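Local coordinates for protein putative endo-1,4-beta-xylanase (Bacteroides thetaiotaomicron VPI-5482, PDB 5MSX) that probably hydrolyses glycosidic bonds as a family 43 glycoside hydrolase, acting as an arabinofuranosidase in the breakdown of plant pectin by a gut bacterium, at residues 109-114 with 135-140; 49-54 with 90-95. All coordinates share one frame; numbering follows the deposited sequence.

Contact 1: 109-114 with 135-140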
ATOM      1  N   THR C 109       9.132  12.833 -15.952  1.00 23.54           N
ATOM      2  CA  THR C 109       9.076  14.291 -16.010  1.00 23.02           C
ATOM      3  C   THR C 109       8.321  14.679 -17.275  1.00 23.74           C
ATOM      4  O   THR C 109       8.812  14.482 -18.379  1.00 23.72           O
ATOM      5  CB  THR C 109      10.468  14.886 -15.937  1.00 22.77           C
ATOM      6  OG1 THR C 109      11.040  14.505 -14.686  1.00 21.19           O
ATOM      7  CG2 THR C 109      10.457  16.418 -16.038  1.00 22.02           C
ATOM      8  N   ILE C 110       7.094  15.178 -17.093  1.00 24.74           N
ATOM      9  CA  ILE C 110       6.162  15.373 -18.217  1.00 25.73           C
ATOM     10  C   ILE C 110       5.925  16.865 -18.372  1.00 24.54           C
ATOM     11  O   ILE C 110       5.532  17.551 -17.419  1.00 25.58           O
ATOM     12  CB  ILE C 110       4.867  14.554 -18.043  1.00 26.06           C
ATOM     13  CG1 ILE C 110       5.214  13.087 -17.735  1.00 25.85           C
ATOM     14  CG2 ILE C 110       4.006  14.618 -19.303  1.00 27.32           C
ATOM     15  CD1 ILE C 110       4.059  12.090 -17.769  1.00 25.21           C
ATOM     16  N   ASN C 111       6.257  17.364 -19.565  1.00 24.86           N
ATOM     17  CA  ASN C 111       6.287  18.807 -19.866  1.00 24.63           C
ATOM     18  C   ASN C 111       7.008  19.598 -18.799  1.00 25.10           C
ATOM     19  O   ASN C 111       6.516  20.616 -18.344  1.00 25.29           O
ATOM     20  CB  ASN C 111       4.865  19.333 -20.115  1.00 26.10           C
ATOM     21  CG  ASN C 111       4.183  18.588 -21.240  1.00 26.18           C
ATOM     22  OD1 ASN C 111       4.788  18.314 -22.273  1.00 27.49           O
ATOM     23  ND2 ASN C 111       2.940  18.222 -21.040  1.00 28.09           N
ATOM     24  N   GLY C 112       8.179  19.099 -18.386  1.00 23.62           N
ATOM     25  CA  GLY C 112       9.009  19.759 -17.364  1.00 22.72           C
ATOM     26  C   GLY C 112       8.758  19.449 -15.890  1.00 21.22           C
ATOM     27  O   GLY C 112       9.463  19.976 -15.013  1.00 21.48           O
ATOM     28  N   TYR C 113       7.776  18.606 -15.582  1.00 22.60           N
ATOM     29  CA  TYR C 113       7.355  18.425 -14.179  1.00 23.04           C
ATOM     30  C   TYR C 113       7.145  16.960 -13.833  1.00 21.68           C
ATOM     31  O   TYR C 113       6.669  16.192 -14.650  1.00 20.11           O
ATOM     32  CB  TYR C 113       6.077  19.246 -13.872  1.00 24.05           C
ATOM     33  CG  TYR C 113       6.317  20.731 -13.886  1.00 25.77           C
ATOM     34  CD1 TYR C 113       6.256  21.453 -15.063  1.00 28.01           C
ATOM     35  CD2 TYR C 113       6.622  21.412 -12.721  1.00 27.10           C
ATOM     36  CE1 TYR C 113       6.486  22.825 -15.071  1.00 30.50           C
ATOM     37  CE2 TYR C 113       6.844  22.773 -12.720  1.00 28.62           C
ATOM     38  CZ  TYR C 113       6.779  23.465 -13.900  1.00 30.78           C
ATOM     39  OH  TYR C 113       7.033  24.805 -13.890  1.00 36.71           O
ATOM     40  N   MET C 114       7.509  16.593 -12.606  1.00 21.95           N
ATOM     41  CA  MET C 114       7.393  15.208 -12.167  1.00 22.39           C
ATOM     42  C   MET C 114       5.951  14.871 -11.783  1.00 23.71           C
ATOM     43  O   MET C 114       5.316  15.674 -11.099  1.00 24.87           O
ATOM     44  CB  MET C 114       8.315  14.971 -10.987  1.00 21.61           C
ATOM     45  CG  MET C 114       9.789  15.114 -11.381  1.00 21.06           C
ATOM     46  SD  MET C 114      10.895  14.928  -9.991  1.00 20.97           S
ATOM     47  CE  MET C 114      10.309  16.186  -8.840  1.00 22.75           C
ATOM     48  N   PHE C 135      -3.297  15.701 -19.153  1.00 35.36           N
ATOM     49  CA  PHE C 135      -2.225  16.689 -19.072  1.00 34.68           C
ATOM     50  C   PHE C 135      -2.596  17.978 -19.764  1.00 34.82           C
ATOM     51  O   PHE C 135      -3.281  17.960 -20.765  1.00 37.32           O
ATOM     52  CB  PHE C 135      -0.928  16.134 -19.695  1.00 32.16           C
ATOM     53  CG  PHE C 135      -0.381  14.962 -18.941  1.00 29.53           C
ATOM     54  CD1 PHE C 135       0.362  15.157 -17.778  1.00 29.76           C
ATOM     55  CD2 PHE C 135      -0.645  13.674 -19.353  1.00 28.51           C
ATOM     56  CE1 PHE C 135       0.860  14.073 -17.064  1.00 29.02           C
ATOM     57  CE2 PHE C 135      -0.167  12.583 -18.630  1.00 28.43           C
ATOM     58  CZ  PHE C 135       0.586  12.793 -17.484  1.00 27.85           C
ATOM     59  N   TYR C 136      -2.123  19.081 -19.200  1.00 35.76           N
ATOM     60  CA  TYR C 136      -2.183  20.387 -19.820  1.00 36.40           C
ATOM     61  C   TYR C 136      -1.056  21.176 -19.189  1.00 37.37           C
ATOM     62  O   TYR C 136      -0.588  20.812 -18.117  1.00 35.94           O
ATOM     63  CB  TYR C 136      -3.543  21.056 -19.565  1.00 36.50           C
ATOM     64  CG  TYR C 136      -3.961  21.201 -18.108  1.00 33.93           C
ATOM     65  CD1 TYR C 136      -3.475  22.235 -17.325  1.00 35.74           C
ATOM     66  CD2 TYR C 136      -4.889  20.328 -17.534  1.00 36.21           C
ATOM     67  CE1 TYR C 136      -3.872  22.393 -16.012  1.00 35.14           C
ATOM     68  CE2 TYR C 136      -5.298  20.477 -16.213  1.00 35.13           C
ATOM     69  CZ  TYR C 136      -4.782  21.512 -15.464  1.00 36.93           C
ATOM     70  OH  TYR C 136      -5.164  21.679 -14.152  1.00 40.81           O
ATOM     71  N   LYS C 137      -0.645  22.265 -19.831  1.00 36.73           N
ATOM     72  CA  LYS C 137       0.534  23.020 -19.421  1.00 38.25           C
ATOM     73  C   LYS C 137       0.166  24.205 -18.540  1.00 38.61           C
ATOM     74  O   LYS C 137      -0.951  24.668 -18.626  1.00 39.13           O
ATOM     75  CB  LYS C 137       1.255  23.517 -20.656  1.00 41.82           C
ATOM     76  CG  LYS C 137       1.680  22.397 -21.582  1.00 42.30           C
ATOM     77  CD  LYS C 137       2.451  22.980 -22.737  1.00 43.31           C
ATOM     78  CE  LYS C 137       2.972  21.897 -23.655  1.00 43.32           C
ATOM     79  NZ  LYS C 137       3.887  22.557 -24.619  1.00 44.72           N
ATOM     80  N   PRO C 138       1.079  24.718 -17.709  1.00 38.38           N
ATOM     81  CA  PRO C 138       2.450  24.206 -17.551  1.00 40.70           C
ATOM     82  C   PRO C 138       2.496  22.920 -16.717  1.00 42.97           C
ATOM     83  O   PRO C 138       3.295  22.027 -17.027  1.00 43.12           O
ATOM     84  CB  PRO C 138       3.188  25.355 -16.854  1.00 39.78           C
ATOM     85  CG  PRO C 138       2.123  26.141 -16.152  1.00 41.90           C
ATOM     86  CD  PRO C 138       0.797  25.849 -16.813  1.00 39.20           C
ATOM     87  N   PHE C 139       1.640  22.825 -15.694  1.00 43.58           N
ATOM     88  CA  PHE C 139       1.460  21.591 -14.938  1.00 41.47           C
ATOM     89  C   PHE C 139       0.020  21.389 -14.425  1.00 44.13           C
ATOM     90  O   PHE C 139      -0.748  22.336 -14.321  1.00 45.04           O
ATOM     91  CB  PHE C 139       2.459  21.541 -13.784  1.00 36.59           C
ATOM     92  CG  PHE C 139       2.383  22.716 -12.853  1.00 36.45           C
ATOM     93  CD1 PHE C 139       1.459  22.735 -11.802  1.00 35.77           C
ATOM     94  CD2 PHE C 139       3.237  23.805 -13.009  1.00 35.35           C
ATOM     95  CE1 PHE C 139       1.391  23.812 -10.931  1.00 33.88           C
ATOM     96  CE2 PHE C 139       3.171  24.893 -12.145  1.00 36.71           C
ATOM     97  CZ  PHE C 139       2.246  24.895 -11.102  1.00 36.51           C
ATOM     98  N   THR C 140      -0.292  20.135 -14.114  1.00 42.29           N
ATOM     99  CA  THR C 140      -1.583  19.667 -13.592  1.00 46.37           C
ATOM    100  C   THR C 140      -1.471  19.625 -12.047  1.00 48.64           C
ATOM    101  O   THR C 140      -0.354  19.618 -11.503  1.00 48.29           O
ATOM    102  CB  THR C 140      -1.886  18.291 -14.247  1.00 48.58           C
ATOM    103  OG1 THR C 140      -2.140  18.500 -15.642  1.00 54.44           O
ATOM    104  CG2 THR C 140      -3.050  17.538 -13.686  1.00 49.07           C
TER
HETATM  105  O   HOH W   1       3.570  19.285 -16.684  1.00 26.73           O

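Contact 2: 49-54 with 90-95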
ATOM      1  N   TYR C  49      13.288   1.960 -19.635  1.00 19.49           N
ATOM      2  CA  TYR C  49      12.488   3.148 -19.713  1.00 19.72           C
ATOM      3  C   TYR C  49      13.437   4.345 -19.894  1.00 20.62           C
ATOM      4  O   TYR C  49      14.331   4.567 -19.075  1.00 22.38           O
ATOM      5  CB  TYR C  49      11.743   3.336 -18.397  1.00 19.79           C
ATOM      6  CG  TYR C  49      10.790   2.211 -18.007  1.00 19.99           C
ATOM      7  CD1 TYR C  49       9.469   2.182 -18.496  1.00 20.39           C
ATOM      8  CD2 TYR C  49      11.168   1.216 -17.114  1.00 19.11           C
ATOM      9  CE1 TYR C  49       8.579   1.182 -18.118  1.00 19.38           C
ATOM     10  CE2 TYR C  49      10.281   0.211 -16.742  1.00 19.22           C
ATOM     11  CZ  TYR C  49       8.988   0.208 -17.225  1.00 19.34           C
ATOM     12  OH  TYR C  49       8.111  -0.791 -16.850  1.00 19.50           O
ATOM     13  N   ALA C  50      13.210   5.154 -20.905  1.00 20.55           N
ATOM     14  CA  ALA C  50      14.145   6.224 -21.239  1.00 20.33           C
ATOM     15  C   ALA C  50      13.427   7.397 -21.883  1.00 19.94           C
ATOM     16  O   ALA C  50      12.245   7.286 -22.241  1.00 20.32           O
ATOM     17  CB  ALA C  50      15.242   5.685 -22.156  1.00 19.87           C
ATOM     18  N   THR C  51      14.128   8.529 -21.961  1.00 19.00           N
ATOM     19  CA  THR C  51      13.746   9.615 -22.848  1.00 20.18           C
ATOM     20  C   THR C  51      14.019   9.164 -24.301  1.00 21.12           C
ATOM     21  O   THR C  51      15.135   8.713 -24.618  1.00 19.12           O
ATOM     22  CB  THR C  51      14.586  10.867 -22.570  1.00 20.15           C
ATOM     23  OG1 THR C  51      14.516  11.218 -21.190  1.00 19.25           O
ATOM     24  CG2 THR C  51      14.163  12.058 -23.474  1.00 19.90           C
ATOM     25  N   THR C  52      13.028   9.308 -25.179  1.00 20.84           N
ATOM     26  CA  THR C  52      13.248   9.063 -26.581  1.00 20.88           C
ATOM     27  C   THR C  52      13.699  10.386 -27.260  1.00 21.43           C
ATOM     28  O   THR C  52      13.037  11.409 -27.159  1.00 20.09           O
ATOM     29  CB  THR C  52      12.007   8.430 -27.237  1.00 23.85           C
ATOM     30  OG1 THR C  52      11.727   7.150 -26.617  1.00 22.74           O
ATOM     31  CG2 THR C  52      12.251   8.253 -28.753  1.00 23.24           C
ATOM     32  N   ASP C  53      14.862  10.335 -27.910  1.00 22.24           N
ATOM     33  CA  ASP C  53      15.568  11.489 -28.511  1.00 22.01           C
ATOM     34  C   ASP C  53      15.298  11.405 -30.041  1.00 21.57           C
ATOM     35  O   ASP C  53      14.514  10.586 -30.484  1.00 20.16           O
ATOM     36  CB  ASP C  53      17.101  11.336 -28.228  1.00 22.47           C
ATOM     37  CG  ASP C  53      17.662  12.307 -27.169  1.00 24.35           C
ATOM     38  OD1 ASP C  53      16.911  12.868 -26.309  1.00 23.47           O
ATOM     39  OD2 ASP C  53      18.922  12.501 -27.197  1.00 23.95           O
ATOM     40  N   GLY C  54      15.980  12.215 -30.848  1.00 22.10           N
ATOM     41  CA  GLY C  54      15.946  12.069 -32.306  1.00 22.78           C
ATOM     42  C   GLY C  54      14.705  12.700 -32.956  1.00 24.13           C
ATOM     43  O   GLY C  54      14.428  12.404 -34.115  1.00 23.62           O
ATOM     44  N   LYS C  90       5.658  15.973 -23.949  1.00 26.68           N
ATOM     45  CA  LYS C  90       7.107  15.892 -23.829  1.00 26.08           C
ATOM     46  C   LYS C  90       7.462  15.079 -22.577  1.00 24.75           C
ATOM     47  O   LYS C  90       7.055  15.416 -21.489  1.00 26.05           O
ATOM     48  CB  LYS C  90       7.682  17.282 -23.733  1.00 27.65           C
ATOM     49  CG  LYS C  90       9.187  17.350 -23.941  1.00 27.55           C
ATOM     50  CD  LYS C  90       9.642  18.795 -23.937  1.00 28.40           C
ATOM     51  CE  LYS C  90       9.565  19.421 -22.562  1.00 29.28           C
ATOM     52  NZ  LYS C  90      10.319  20.704 -22.572  1.00 29.49           N
ATOM     53  N   TYR C  91       8.216  14.007 -22.764  1.00 23.14           N
ATOM     54  CA  TYR C  91       8.347  12.933 -21.792  1.00 21.83           C
ATOM     55  C   TYR C  91       9.837  12.680 -21.538  1.00 20.03           C
ATOM     56  O   TYR C  91      10.533  12.251 -22.433  1.00 23.01           O
ATOM     57  CB  TYR C  91       7.686  11.685 -22.364  1.00 22.17           C
ATOM     58  CG  TYR C  91       7.524  10.591 -21.354  1.00 22.89           C
ATOM     59  CD1 TYR C  91       6.386  10.522 -20.558  1.00 23.95           C
ATOM     60  CD2 TYR C  91       8.513   9.616 -21.179  1.00 23.85           C
ATOM     61  CE1 TYR C  91       6.221   9.508 -19.626  1.00 24.30           C
ATOM     62  CE2 TYR C  91       8.355   8.600 -20.232  1.00 25.10           C
ATOM     63  CZ  TYR C  91       7.201   8.555 -19.464  1.00 24.98           C
ATOM     64  OH  TYR C  91       6.995   7.567 -18.534  1.00 25.77           O
ATOM     65  N   TRP C  92      10.294  13.000 -20.346  1.00 18.60           N
ATOM     66  CA  TRP C  92      11.664  12.906 -19.944  1.00 19.11           C
ATOM     67  C   TRP C  92      11.875  12.035 -18.723  1.00 19.38           C
ATOM     68  O   TRP C  92      11.102  12.099 -17.740  1.00 18.50           O
ATOM     69  CB  TRP C  92      12.180  14.282 -19.521  1.00 19.41           C
ATOM     70  CG  TRP C  92      12.341  15.268 -20.613  1.00 19.84           C
ATOM     71  CD1 TRP C  92      12.342  15.035 -21.953  1.00 20.14           C
ATOM     72  CD2 TRP C  92      12.586  16.652 -20.441  1.00 20.53           C
ATOM     73  NE1 TRP C  92      12.551  16.190 -22.619  1.00 20.60           N
ATOM     74  CE2 TRP C  92      12.715  17.204 -21.713  1.00 21.19           C
ATOM     75  CE3 TRP C  92      12.722  17.476 -19.315  1.00 21.38           C
ATOM     76  CZ2 TRP C  92      12.949  18.572 -21.921  1.00 24.42           C
ATOM     77  CZ3 TRP C  92      12.940  18.829 -19.499  1.00 23.95           C
ATOM     78  CH2 TRP C  92      13.058  19.374 -20.799  1.00 24.51           C
ATOM     79  N   ALA C  93      12.974  11.292 -18.785  1.00 17.49           N
ATOM     80  CA  ALA C  93      13.691  10.822 -17.621  1.00 17.22           C
ATOM     81  C   ALA C  93      12.801  10.051 -16.605  1.00 16.41           C
ATOM     82  O   ALA C  93      12.743  10.378 -15.436  1.00 17.68           O
ATOM     83  CB  ALA C  93      14.420  11.992 -16.982  1.00 16.15           C
ATOM     84  N   PRO C  94      12.098   9.032 -17.076  1.00 16.27           N
ATOM     85  CA  PRO C  94      11.327   8.204 -16.153  1.00 17.00           C
ATOM     86  C   PRO C  94      12.246   7.455 -15.194  1.00 17.59           C
ATOM     87  O   PRO C  94      13.368   7.012 -15.578  1.00 16.64           O
ATOM     88  CB  PRO C  94      10.648   7.181 -17.065  1.00 16.31           C
ATOM     89  CG  PRO C  94      11.554   7.081 -18.234  1.00 16.56           C
ATOM     90  CD  PRO C  94      12.202   8.425 -18.405  1.00 15.75           C
ATOM     91  N   SER C  95      11.736   7.274 -13.983  1.00 17.53           N
ATOM     92  CA  SER C  95      12.384   6.445 -12.983  1.00 17.93           C
ATOM     93  C   SER C  95      12.308   5.003 -13.412  1.00 17.64           C
ATOM     94  O   SER C  95      11.743   4.679 -14.454  1.00 18.39           O
ATOM     95  CB  SER C  95      11.673   6.625 -11.639  1.00 18.12           C
ATOM     96  OG  SER C  95      10.344   6.119 -11.718  1.00 17.56           O
TER
HETATM   97  O   HOH W   2      10.497  10.423 -24.249  1.00 20.39           O

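Contact 1: 109-114 with 135-140
Tyr113 and Phe139 meet where a beta hairpin with a two-residue type I' turn faces an irregular loop. The turn runs from Ile110 to Tyr113, closed by Ile110 N to Tyr113 O and Tyr113 N to Ile110 O bonds. The loop 135-140 runs past this turn, with a cis peptide before Pro138, and the nearest CA pair, Tyr113 and Phe139, is 6.7 Å apart. One water joins the backbones, donating to Ile110 O (2.7 Å) and to Pro138 O (2.8 Å). Phe139 turns an edge onto one face of the Tyr113 ring, the planes inclined at 51° and the centroids 5.0 Å apart. Its CD2 lies 3.7 Å from Tyr113 CZ, while its CB sits over the same ring, 4.1 Å from the centroid. Phe139 CG stands between its backbone N and carbonyl carbon (chi1 57°), which swings an edge of the ring over the face of Tyr113. At the other end, Ile110 covers one face of Phe135: CG2 lies above the rim, and Ile110 CD1 comes within 3.6 Å of Phe135 CZ. Asn111 OD1 hydrogen-bonds Lys90 N and ND2 hydrogen-bonds Glu89 OE1; Lys137 merely brushes the amide with CE. A serine in place of Tyr113 would probably leave the edge of Phe139 without its aromatic face and the loop freer to shift. Direct contact is thus mainly apolar and aromatic, with water supplying the polar link between two backbone carbonyls; just beyond, Thr140 N bonds Tyr115 OH.

Contact 2: 49-54 with 90-95
The indole of Trp92 meets Thr51 at CD1, approached obliquely by the methyl CG2 at 3.8 Å, while the aliphatic CE of Lys90 from its own segment lies over one face of the indole, toward the rim. The Tyr49 ring leads away from 90-95, its hydroxyl bonded to Pro122 O and its ring paired edge-to-face with Tyr82; its CB stays behind to touch Pro94 CG at 3.8 Å. The pyrrolidine of Pro94 packs against the strand backbone, CG lying 3.7 Å from Ala50 N. Thr51 divides its branches between two tasks. With CG2 anti to the backbone N and OG1 beside that N (chi1 -54°), the methyl reaches Trp92 and the hydroxyl reaches Ala93. Ala93 N donates to Thr51 OG1 over 2.9 Å, at 154° on the hydrogen. The same oxygen also bonds to Asp36 OD2, so two partners fix the hydroxyl. A water takes the Thr52 N hydrogen at 2.9 Å and donates to Tyr91 O at 2.6 Å. Ala93 touches Asp154, predicted to tune the catalytic acid. Thr51 is therefore a second-shell residue joining the backbone of 90-95 to Asp36, the predicted general base, consistent with the active-site centre of the five-bladed beta-propeller of family 43.

Overall arrangement
From the N terminus, strand 45-52 comes first, and contact 2 closes a loop of 35 intervening residues when 90-95 returns to it, joining the sheet of 45-52 to that of 91-92. The chain then passes through strands 98-100 and 103-106 to the hairpin, and contact 1 closes a shorter loop when 135-140 packs on that hairpin. The two loops follow in series, neither nesting nor crossing. Strands 91-92 and 109-110 are antiparallel neighbours in one sheet, joined by probable hydrogen bonds from Thr109 N to Trp92 O and from Asn111 N to Lys90 O. That sheet thus leads from the buried side near the predicted catalytic residues outward to the surface loop of contact 1.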